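Long-range contacts in freshwater cyanophage protein (Microcystis phage Mic1, PDB 6L2W), which is of unknown function but has a novel fold and may serve as a structural protein of this freshwater cyanophage: residues B[2-7]-B[83-88]; B[64-69]-B[101-106]; B[6-11]-B[21-26]. One frame throughout, in Å; residues are numbered along the deposited sequence.

Contact 1: residues B[2-7]-B[83-88]; sequences MFVRLS and YHLELK
Phe3, Arg5 and Ser7 each trade two backbone hydrogen bonds with Lys88, Glu86 and His84 in an antiparallel strand pairing, the segment axes 4.7 Å apart at closest and their directions 164° apart. This pairing lies close to the centre of the chain in its antiparallel sheet. Between the hydrogen-bonded pairs stand the non-hydrogen-bonded pairs Val4–Leu87 and Leu6–Leu85, whose side chains form an apolar face with Val4 CG1 4.0 Å from Leu85 CD1. Leu87 on this face also touches Ile99 of helix 96-115.

The other face is mostly polar, though Phe3 belongs to it. Arg5 and Glu86 run side by side, both with CG anti to the backbone N (chi1 -176° for each), yet their planes are turned 62° apart and Arg5 NH2 is 3.9 Å from Glu86 OE1, a long salt bridge. Each has a stronger partner elsewhere: Arg5 NH1 donates to Phe42 O, and Glu86 OE2 pairs with Arg74. His84, which bonds through ND1 to His9, lays CE1 3.7 Å from Ser7 CB. A water sits over one face of the His84 ring, offset toward its rim; it donates to Arg5 O and His84 O and lies 2.6 Å from Ser7 OG.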
loop_
_atom_site.group_PDB
_atom_site.type_symbol
_atom_site.label_atom_id
_atom_site.label_comp_id
_atom_site.label_asym_id
_atom_site.label_seq_id
_atom_site.Cartn_x
_atom_site.Cartn_y
_atom_site.Cartn_z
ATOM N N MET B 2 12.166 -8.914 -13.015
ATOM C CA MET B 2 11.079 -8.746 -12.068
ATOM C C MET B 2 11.667 -8.429 -10.704
ATOM O O MET B 2 12.756 -8.888 -10.359
ATOM C CB MET B 2 10.201 -9.994 -11.976
ATOM C CG MET B 2 9.044 -9.916 -12.903
ATOM S SD MET B 2 8.179 -11.418 -12.779
ATOM C CE MET B 2 7.442 -11.542 -14.406
ATOM N N PHE B 3 10.919 -7.637 -9.951
ATOM C CA PHE B 3 11.368 -7.224 -8.620
ATOM C C PHE B 3 10.221 -7.275 -7.615
ATOM O O PHE B 3 9.027 -7.297 -7.927
ATOM C CB PHE B 3 11.891 -5.783 -8.589
ATOM C CG PHE B 3 12.923 -5.446 -9.631
ATOM C CD1 PHE B 3 14.270 -5.409 -9.305
ATOM C CD2 PHE B 3 12.541 -5.132 -10.924
ATOM C CE1 PHE B 3 15.218 -5.082 -10.261
ATOM C CE2 PHE B 3 13.492 -4.810 -11.879
ATOM C CZ PHE B 3 14.826 -4.785 -11.548
ATOM N N VAL B 4 10.678 -7.114 -6.407
ATOM C CA VAL B 4 9.984 -7.414 -5.238
ATOM C C VAL B 4 10.469 -6.419 -4.173
ATOM O O VAL B 4 11.691 -6.145 -4.081
ATOM C CB VAL B 4 10.269 -8.889 -4.906
ATOM C CG1 VAL B 4 10.881 -9.085 -3.534
ATOM C CG2 VAL B 4 9.033 -9.736 -5.133
ATOM N N ARG B 5 9.518 -5.839 -3.431
ATOM C CA ARG B 5 9.841 -4.927 -2.343
ATOM C C ARG B 5 8.917 -5.205 -1.149
ATOM O O ARG B 5 7.714 -5.449 -1.280
ATOM C CB ARG B 5 9.696 -3.472 -2.814
ATOM C CG ARG B 5 10.102 -2.450 -1.766
ATOM C CD ARG B 5 10.295 -1.062 -2.339
ATOM N NE ARG B 5 9.043 -0.460 -2.738
ATOM C CZ ARG B 5 8.882 0.820 -3.055
ATOM N NH1 ARG B 5 9.900 1.666 -2.995
ATOM N NH2 ARG B 5 7.683 1.252 -3.402
ATOM N N LEU B 6 9.491 -5.077 0.021
ATOM C CA LEU B 6 8.808 -5.355 1.227
ATOM C C LEU B 6 8.670 -4.044 1.993
ATOM O O LEU B 6 9.675 -3.452 2.328
ATOM C CB LEU B 6 9.640 -6.366 2.018
ATOM C CG LEU B 6 9.126 -6.660 3.421
ATOM C CD1 LEU B 6 7.699 -7.179 3.358
ATOM C CD2 LEU B 6 10.033 -7.650 4.146
ATOM N N SER B 7 7.446 -3.630 2.292
ATOM C CA SER B 7 7.244 -2.388 3.008
ATOM C C SER B 7 6.673 -2.642 4.410
ATOM O O SER B 7 6.032 -3.674 4.676
ATOM C CB SER B 7 6.362 -1.444 2.233
ATOM O OG SER B 7 6.826 -1.291 0.903
ATOM N N TYR B 83 2.966 -4.950 7.358
ATOM C CA TYR B 83 3.920 -5.138 6.257
ATOM C C TYR B 83 3.158 -5.465 4.979
ATOM O O TYR B 83 2.093 -6.026 5.012
ATOM C CB TYR B 83 4.917 -6.283 6.505
ATOM C CG TYR B 83 5.498 -6.303 7.888
ATOM C CD1 TYR B 83 6.518 -5.441 8.236
ATOM C CD2 TYR B 83 4.977 -7.122 8.864
ATOM C CE1 TYR B 83 7.023 -5.398 9.518
ATOM C CE2 TYR B 83 5.466 -7.094 10.160
ATOM C CZ TYR B 83 6.475 -6.213 10.489
ATOM O OH TYR B 83 6.947 -6.139 11.762
ATOM N N HIS B 84 3.751 -5.181 3.848
ATOM C CA HIS B 84 3.263 -5.826 2.658
ATOM C C HIS B 84 4.395 -6.000 1.656
ATOM O O HIS B 84 5.424 -5.323 1.739
ATOM C CB HIS B 84 2.061 -5.075 2.080
ATOM C CG HIS B 84 2.418 -3.911 1.231
ATOM N ND1 HIS B 84 2.776 -2.714 1.773
ATOM C CD2 HIS B 84 2.445 -3.755 -0.115
ATOM C CE1 HIS B 84 2.990 -1.843 0.792
ATOM N NE2 HIS B 84 2.804 -2.460 -0.379
ATOM N N LEU B 85 4.174 -6.945 0.748
ATOM C CA LEU B 85 5.088 -7.231 -0.340
ATOM C C LEU B 85 4.477 -6.748 -1.661
ATOM O O LEU B 85 3.263 -6.783 -1.865
ATOM C CB LEU B 85 5.345 -8.740 -0.376
ATOM C CG LEU B 85 6.324 -9.205 -1.447
ATOM C CD1 LEU B 85 7.755 -8.872 -1.035
ATOM C CD2 LEU B 85 6.169 -10.689 -1.712
ATOM N N GLU B 86 5.338 -6.355 -2.580
ATOM C CA GLU B 86 4.900 -5.837 -3.860
ATOM C C GLU B 86 5.742 -6.466 -4.960
ATOM O O GLU B 86 6.937 -6.492 -4.867
ATOM C CB GLU B 86 5.057 -4.312 -3.909
ATOM C CG GLU B 86 4.527 -3.664 -5.192
ATOM C CD GLU B 86 4.683 -2.141 -5.268
ATOM O OE1 GLU B 86 5.059 -1.510 -4.230
ATOM O OE2 GLU B 86 4.479 -1.588 -6.373
ATOM N N LEU B 87 5.110 -6.973 -5.989
ATOM C CA LEU B 87 5.873 -7.483 -7.121
ATOM C C LEU B 87 5.738 -6.488 -8.281
ATOM O O LEU B 87 4.622 -6.022 -8.508
ATOM C CB LEU B 87 5.301 -8.854 -7.492
ATOM C CG LEU B 87 5.686 -9.389 -8.860
ATOM C CD1 LEU B 87 7.078 -9.988 -8.838
ATOM C CD2 LEU B 87 4.681 -10.417 -9.314
ATOM N N LYS B 88 6.835 -6.184 -8.999
ATOM C CA LYS B 88 6.755 -5.396 -10.266
ATOM C C LYS B 88 7.667 -5.990 -11.352
ATOM O O LYS B 88 8.586 -6.764 -11.054
ATOM C CB LYS B 88 7.048 -3.912 -10.016
ATOM C CG LYS B 88 8.502 -3.481 -9.952
ATOM C CD LYS B 88 8.653 -1.981 -10.196
ATOM C CE LYS B 88 9.784 -1.331 -9.432
ATOM N NZ LYS B 88 11.025 -1.195 -10.227
HETATM O O HOH W 1 6.087 -3.268 -0.678
#

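Contact 2: residues B[64-69]-B[101-106]; sequences IEANGS and EINLKL
Asn103 reaches from helix 96-115 to the backbone of Ala66 and Asn67, in the loop between helix 51-61 and strand 75-77. From its CB the chain leads to Asn103 CG, 3.7 Å from Asn67 N, where the amide divides. On one branch Asn103 OD1 accepts from Asn67 N at 2.8 Å; this donor stands above the carbonyl plane, 37° out of it, and the same oxygen passes 3.1 Å from Ala66 CA. OD1 also accepts from Trp76 NE1, which ties the helix and the loop to strand 75-77. On the other branch Asn103 ND2 donates to Asn67 OD1 over 2.8 Å in a nearly straight bond, 170° at the hydrogen. That acceptor lies in the amide plane of Asn103, whereas ND2 stands above the plane of the Asn67 amide, as expected for side chains that cross at about a right angle with planes 78° apart.

Asn67 OD1 is gripped twice: Asn103 ND2 comes from one face of its plane and Ser69 N from the other, the latter at 2.9 Å. The ND2 end of Asn67 is held by Tyr75 O, so both halves of its amide have partners.

One turn further along the helix, Leu106 supplies the apolar part. Its CB packs against Ala66 N and CB, Leu106 CD1 lies 4.3 Å from Ile64 CG2, and CD2 approaches Ile64 O. A water donates to both Ile64 O and Leu106 O, bridging the two backbones beside this packing. The bond from Ser69 N back to Asn67 OD1 defines an Asx turn, here fastened to the side of a helix by one asparagine that uses both its amide oxygen and its amide nitrogen.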
loop_
_atom_site.group_PDB
_atom_site.type_symbol
_atom_site.label_atom_id
_atom_site.label_comp_id
_atom_site.label_asym_id
_atom_site.label_seq_id
_atom_site.Cartn_x
_atom_site.Cartn_y
_atom_site.Cartn_z
ATOM N N ILE B 64 2.816 -12.596 6.215
ATOM C CA ILE B 64 2.293 -12.232 4.926
ATOM C C ILE B 64 1.701 -13.490 4.284
ATOM O O ILE B 64 2.326 -14.547 4.260
ATOM C CB ILE B 64 3.388 -11.581 4.065
ATOM C CG1 ILE B 64 3.703 -10.173 4.574
ATOM C CG2 ILE B 64 3.007 -11.581 2.593
ATOM C CD1 ILE B 64 4.971 -9.574 3.992
ATOM N N GLU B 65 0.501 -13.332 3.758
ATOM C CA GLU B 65 -0.291 -14.443 3.322
ATOM C C GLU B 65 -0.692 -14.251 1.852
ATOM O O GLU B 65 -0.749 -13.141 1.329
ATOM C CB GLU B 65 -1.557 -14.556 4.174
ATOM C CG GLU B 65 -1.346 -15.029 5.607
ATOM C CD GLU B 65 -2.600 -14.896 6.465
ATOM O OE1 GLU B 65 -3.665 -15.381 6.037
ATOM O OE2 GLU B 65 -2.528 -14.269 7.538
ATOM N N ALA B 66 -0.984 -15.368 1.213
ATOM C CA ALA B 66 -1.478 -15.402 -0.125
ATOM C C ALA B 66 -2.620 -14.385 -0.273
ATOM O O ALA B 66 -3.340 -14.134 0.680
ATOM C CB ALA B 66 -1.917 -16.817 -0.413
ATOM N N ASN B 67 -2.780 -13.800 -1.463
ATOM C CA ASN B 67 -3.642 -12.643 -1.627
ATOM C C ASN B 67 -5.000 -13.026 -2.238
ATOM O O ASN B 67 -5.857 -12.169 -2.319
ATOM C CB ASN B 67 -2.964 -11.504 -2.407
ATOM C CG ASN B 67 -2.615 -11.804 -3.848
ATOM O OD1 ASN B 67 -3.165 -12.703 -4.483
ATOM N ND2 ASN B 67 -1.702 -11.016 -4.385
ATOM N N GLY B 68 -5.189 -14.274 -2.662
ATOM C CA GLY B 68 -6.485 -14.765 -3.179
ATOM C C GLY B 68 -6.785 -14.298 -4.600
ATOM O O GLY B 68 -7.870 -14.579 -5.125
ATOM N N SER B 69 -5.846 -13.585 -5.227
ATOM C CA SER B 69 -6.003 -13.141 -6.615
ATOM C C SER B 69 -5.889 -14.335 -7.580
ATOM O O SER B 69 -5.003 -15.200 -7.475
ATOM C CB SER B 69 -4.989 -12.074 -6.947
ATOM O OG SER B 69 -5.197 -11.523 -8.244
ATOM N N GLU B 101 2.604 -18.358 -8.555
ATOM C CA GLU B 101 3.688 -19.062 -7.888
ATOM C C GLU B 101 3.824 -18.574 -6.439
ATOM O O GLU B 101 4.002 -19.387 -5.518
ATOM C CB GLU B 101 5.012 -18.851 -8.613
ATOM C CG GLU B 101 5.101 -19.627 -9.912
ATOM C CD GLU B 101 6.414 -19.491 -10.674
ATOM O OE1 GLU B 101 7.441 -19.090 -10.053
ATOM O OE2 GLU B 101 6.409 -19.803 -11.891
ATOM N N ILE B 102 3.750 -17.252 -6.247
ATOM C CA ILE B 102 3.985 -16.663 -4.939
ATOM C C ILE B 102 2.864 -17.071 -3.987
ATOM O O ILE B 102 3.138 -17.428 -2.854
ATOM C CB ILE B 102 4.159 -15.138 -5.028
ATOM C CG1 ILE B 102 5.486 -14.833 -5.723
ATOM C CG2 ILE B 102 4.054 -14.477 -3.648
ATOM C CD1 ILE B 102 5.759 -13.362 -5.934
ATOM N N ASN B 103 1.639 -17.021 -4.479
ATOM C CA ASN B 103 0.469 -17.399 -3.714
ATOM C C ASN B 103 0.522 -18.882 -3.319
ATOM O O ASN B 103 0.178 -19.213 -2.179
ATOM C CB ASN B 103 -0.809 -17.088 -4.491
ATOM C CG ASN B 103 -1.309 -15.679 -4.244
ATOM O OD1 ASN B 103 -1.047 -15.107 -3.188
ATOM N ND2 ASN B 103 -2.086 -15.140 -5.172
ATOM N N LEU B 104 0.937 -19.766 -4.230
ATOM C CA LEU B 104 1.041 -21.193 -3.905
ATOM C C LEU B 104 2.043 -21.361 -2.750
ATOM O O LEU B 104 1.752 -21.989 -1.746
ATOM C CB LEU B 104 1.453 -21.995 -5.151
ATOM C CG LEU B 104 1.865 -23.456 -4.918
ATOM C CD1 LEU B 104 0.742 -24.237 -4.265
ATOM C CD2 LEU B 104 2.295 -24.141 -6.218
ATOM N N LYS B 105 3.202 -20.753 -2.882
ATOM C CA LYS B 105 4.250 -20.900 -1.891
ATOM C C LYS B 105 3.805 -20.306 -0.546
ATOM O O LYS B 105 3.921 -20.966 0.496
ATOM C CB LYS B 105 5.538 -20.262 -2.405
ATOM C CG LYS B 105 6.714 -20.374 -1.449
ATOM C CD LYS B 105 7.330 -21.751 -1.402
ATOM C CE LYS B 105 8.281 -21.893 -0.237
ATOM N NZ LYS B 105 8.995 -23.188 -0.264
ATOM N N LEU B 106 3.254 -19.096 -0.552
ATOM C CA LEU B 106 2.847 -18.467 0.713
ATOM C C LEU B 106 1.773 -19.322 1.376
ATOM O O LEU B 106 1.725 -19.443 2.597
ATOM C CB LEU B 106 2.310 -17.061 0.464
ATOM C CG LEU B 106 3.359 -16.003 0.134
ATOM C CD1 LEU B 106 2.668 -14.735 -0.341
ATOM C CD2 LEU B 106 4.255 -15.703 1.330
HETATM O O HOH W 2 2.121 -17.366 4.267
HETATM O O HOH W 3 -1.124 -17.655 2.790
HETATM O O HOH W 4 -2.580 -16.109 -8.347
#

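Contact 3: residues B[6-11]-B[21-26]; sequences LSYHSF and GVIDLN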
loop_
_atom_site.group_PDB
_atom_site.type_symbol
_atom_site.label_atom_id
_atom_site.label_comp_id
_atom_site.label_asym_id
_atom_site.label_seq_id
_atom_site.Cartn_x
_atom_site.Cartn_y
_atom_site.Cartn_z
ATOM N N LEU B 6 9.491 -5.077 0.021
ATOM C CA LEU B 6 8.808 -5.355 1.227
ATOM C C LEU B 6 8.670 -4.044 1.993
ATOM O O LEU B 6 9.675 -3.452 2.328
ATOM C CB LEU B 6 9.640 -6.366 2.018
ATOM C CG LEU B 6 9.126 -6.660 3.421
ATOM C CD1 LEU B 6 7.699 -7.179 3.358
ATOM C CD2 LEU B 6 10.033 -7.650 4.146
ATOM N N SER B 7 7.446 -3.630 2.292
ATOM C CA SER B 7 7.244 -2.388 3.008
ATOM C C SER B 7 6.673 -2.642 4.410
ATOM O O SER B 7 6.032 -3.674 4.676
ATOM C CB SER B 7 6.362 -1.444 2.233
ATOM O OG SER B 7 6.826 -1.291 0.903
ATOM N N TYR B 8 6.891 -1.653 5.282
ATOM C CA TYR B 8 6.275 -1.651 6.573
ATOM C C TYR B 8 5.514 -0.330 6.748
ATOM O O TYR B 8 5.833 0.684 6.127
ATOM C CB TYR B 8 7.303 -1.939 7.668
ATOM C CG TYR B 8 8.247 -0.812 8.007
ATOM C CD1 TYR B 8 7.966 0.079 9.031
ATOM C CD2 TYR B 8 9.453 -0.666 7.343
ATOM C CE1 TYR B 8 8.848 1.089 9.366
ATOM C CE2 TYR B 8 10.352 0.334 7.666
ATOM C CZ TYR B 8 10.045 1.213 8.681
ATOM O OH TYR B 8 10.914 2.212 8.972
ATOM N N HIS B 9 4.483 -0.365 7.586
ATOM C CA HIS B 9 3.670 0.816 7.827
ATOM C C HIS B 9 2.770 0.564 9.023
ATOM O O HIS B 9 2.158 -0.478 9.139
ATOM C CB HIS B 9 2.813 1.162 6.610
ATOM C CG HIS B 9 2.403 -0.049 5.845
ATOM N ND1 HIS B 9 1.729 -1.092 6.438
ATOM C CD2 HIS B 9 2.583 -0.393 4.552
ATOM C CE1 HIS B 9 1.541 -2.054 5.545
ATOM N NE2 HIS B 9 2.039 -1.643 4.381
ATOM N N SER B 10 2.727 1.528 9.905
ATOM C CA SER B 10 1.850 1.453 11.045
ATOM C C SER B 10 1.601 2.869 11.548
ATOM O O SER B 10 2.276 3.834 11.122
ATOM C CB SER B 10 2.426 0.587 12.140
ATOM O OG SER B 10 3.647 1.153 12.590
ATOM N N PHE B 11 0.642 2.962 12.451
ATOM C CA PHE B 11 0.290 4.231 12.995
ATOM C C PHE B 11 0.368 4.147 14.517
ATOM O O PHE B 11 -0.233 3.256 15.114
ATOM C CB PHE B 11 -1.099 4.663 12.525
ATOM C CG PHE B 11 -1.375 6.112 12.815
ATOM C CD1 PHE B 11 -0.919 7.100 11.963
ATOM C CD2 PHE B 11 -2.032 6.489 13.977
ATOM C CE1 PHE B 11 -1.139 8.438 12.249
ATOM C CE2 PHE B 11 -2.257 7.827 14.257
ATOM C CZ PHE B 11 -1.817 8.802 13.390
ATOM N N GLY B 21 8.238 2.757 5.765
ATOM C CA GLY B 21 9.520 2.549 5.124
ATOM C C GLY B 21 9.593 1.171 4.463
ATOM O O GLY B 21 8.579 0.535 4.241
ATOM N N VAL B 22 10.817 0.711 4.198
ATOM C CA VAL B 22 11.109 -0.465 3.405
ATOM C C VAL B 22 12.006 -1.373 4.243
ATOM O O VAL B 22 12.834 -0.897 5.030
ATOM C CB VAL B 22 11.787 -0.061 2.083
ATOM C CG1 VAL B 22 12.323 -1.252 1.314
ATOM C CG2 VAL B 22 10.852 0.750 1.204
ATOM N N ILE B 23 11.801 -2.671 4.154
ATOM C CA ILE B 23 12.741 -3.585 4.795
ATOM C C ILE B 23 13.679 -4.078 3.697
ATOM O O ILE B 23 13.219 -4.569 2.675
ATOM C CB ILE B 23 12.030 -4.741 5.526
ATOM C CG1 ILE B 23 11.097 -4.234 6.625
ATOM C CG2 ILE B 23 13.044 -5.714 6.112
ATOM C CD1 ILE B 23 10.000 -5.198 6.983
ATOM N N ASP B 24 14.981 -3.880 3.858
ATOM C CA ASP B 24 15.887 -4.335 2.790
ATOM C C ASP B 24 15.845 -5.865 2.767
ATOM O O ASP B 24 16.096 -6.484 3.779
ATOM C CB ASP B 24 17.318 -3.817 2.979
ATOM C CG ASP B 24 18.249 -4.311 1.886
ATOM O OD1 ASP B 24 18.572 -5.544 1.890
ATOM O OD2 ASP B 24 18.596 -3.486 1.004
ATOM N N LEU B 25 15.536 -6.460 1.624
ATOM C CA LEU B 25 15.358 -7.901 1.570
ATOM C C LEU B 25 16.700 -8.660 1.579
ATOM O O LEU B 25 16.673 -9.891 1.668
ATOM C CB LEU B 25 14.530 -8.253 0.332
ATOM C CG LEU B 25 13.024 -8.282 0.585
ATOM C CD1 LEU B 25 12.244 -8.464 -0.705
ATOM C CD2 LEU B 25 12.666 -9.370 1.586
ATOM N N ASN B 26 17.849 -7.976 1.512
ATOM C CA ASN B 26 19.168 -8.642 1.695
ATOM C C ASN B 26 19.551 -8.629 3.176
ATOM O O ASN B 26 19.706 -9.675 3.781
ATOM C CB ASN B 26 20.290 -7.983 0.885
ATOM C CG ASN B 26 20.137 -8.176 -0.605
ATOM O OD1 ASN B 26 20.121 -7.210 -1.366
ATOM N ND2 ASN B 26 20.015 -9.419 -1.027
HETATM O O HOH W 5 12.485 -4.625 0.199
#
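Tyr8 lays one face of its ring over Gly21: the glycine N stands 3.7 Å above the plane, over the ring centre, while Val22 O lies in plane at the ring edge. Tyr8 CE2 comes within 3.5 Å of Gly21 CA, where the glycine has no side chain. A chi1 of 75° sets Tyr8 CG between the backbone N and the carbonyl carbon. Beyond the glycine, Tyr8 CD2 also meets Ile23 CG1 at 4.0 Å.

The backbones pair antiparallel beneath it. Tyr8 N donates to Gly21 O at 3.0 Å with an almost straight bond, 171° at the hydrogen, and Gly21 N returns a longer, more bent bond to Tyr8 O. Further along, Ile23 N donates to Leu6 O, and a water joins Leu6 N to Ile23 O. Leu6 turns CD2 onto Ile23 CD1 at 3.7 Å and onto Leu25 CD2 at 4.1 Å.

This is the pairing of the beta hairpin 2-12/17-23. Strand 30-32 continues the sheet beyond strand 17-23, and strand 83-89 lies along strand 2-12, bringing Tyr83 against Tyr8 and Ile23.

In the fold
Contacts 1 and 3 both use strand 2-12, sharing Leu6 and Ser7, and join it to strands 83-89 and 17-23 of one sheet. Contact 1 is only about 4 Å, centre to centre, from the middle of the chain; contact 3 is about 8 Å away, yet has six of its seven touching residues buried. Contact 2 lies farther out, at about 10 Å, and fixes a loop to a helix. Repeated backbone bonds carry the two strand pairings, whereas side-chain amides do much of the work in contact 2. Ile64 CD1 connects it to both others, 3.7 Å from Leu6 CD1. All three come within reach of the second subunit, contact 1 through His84 alone.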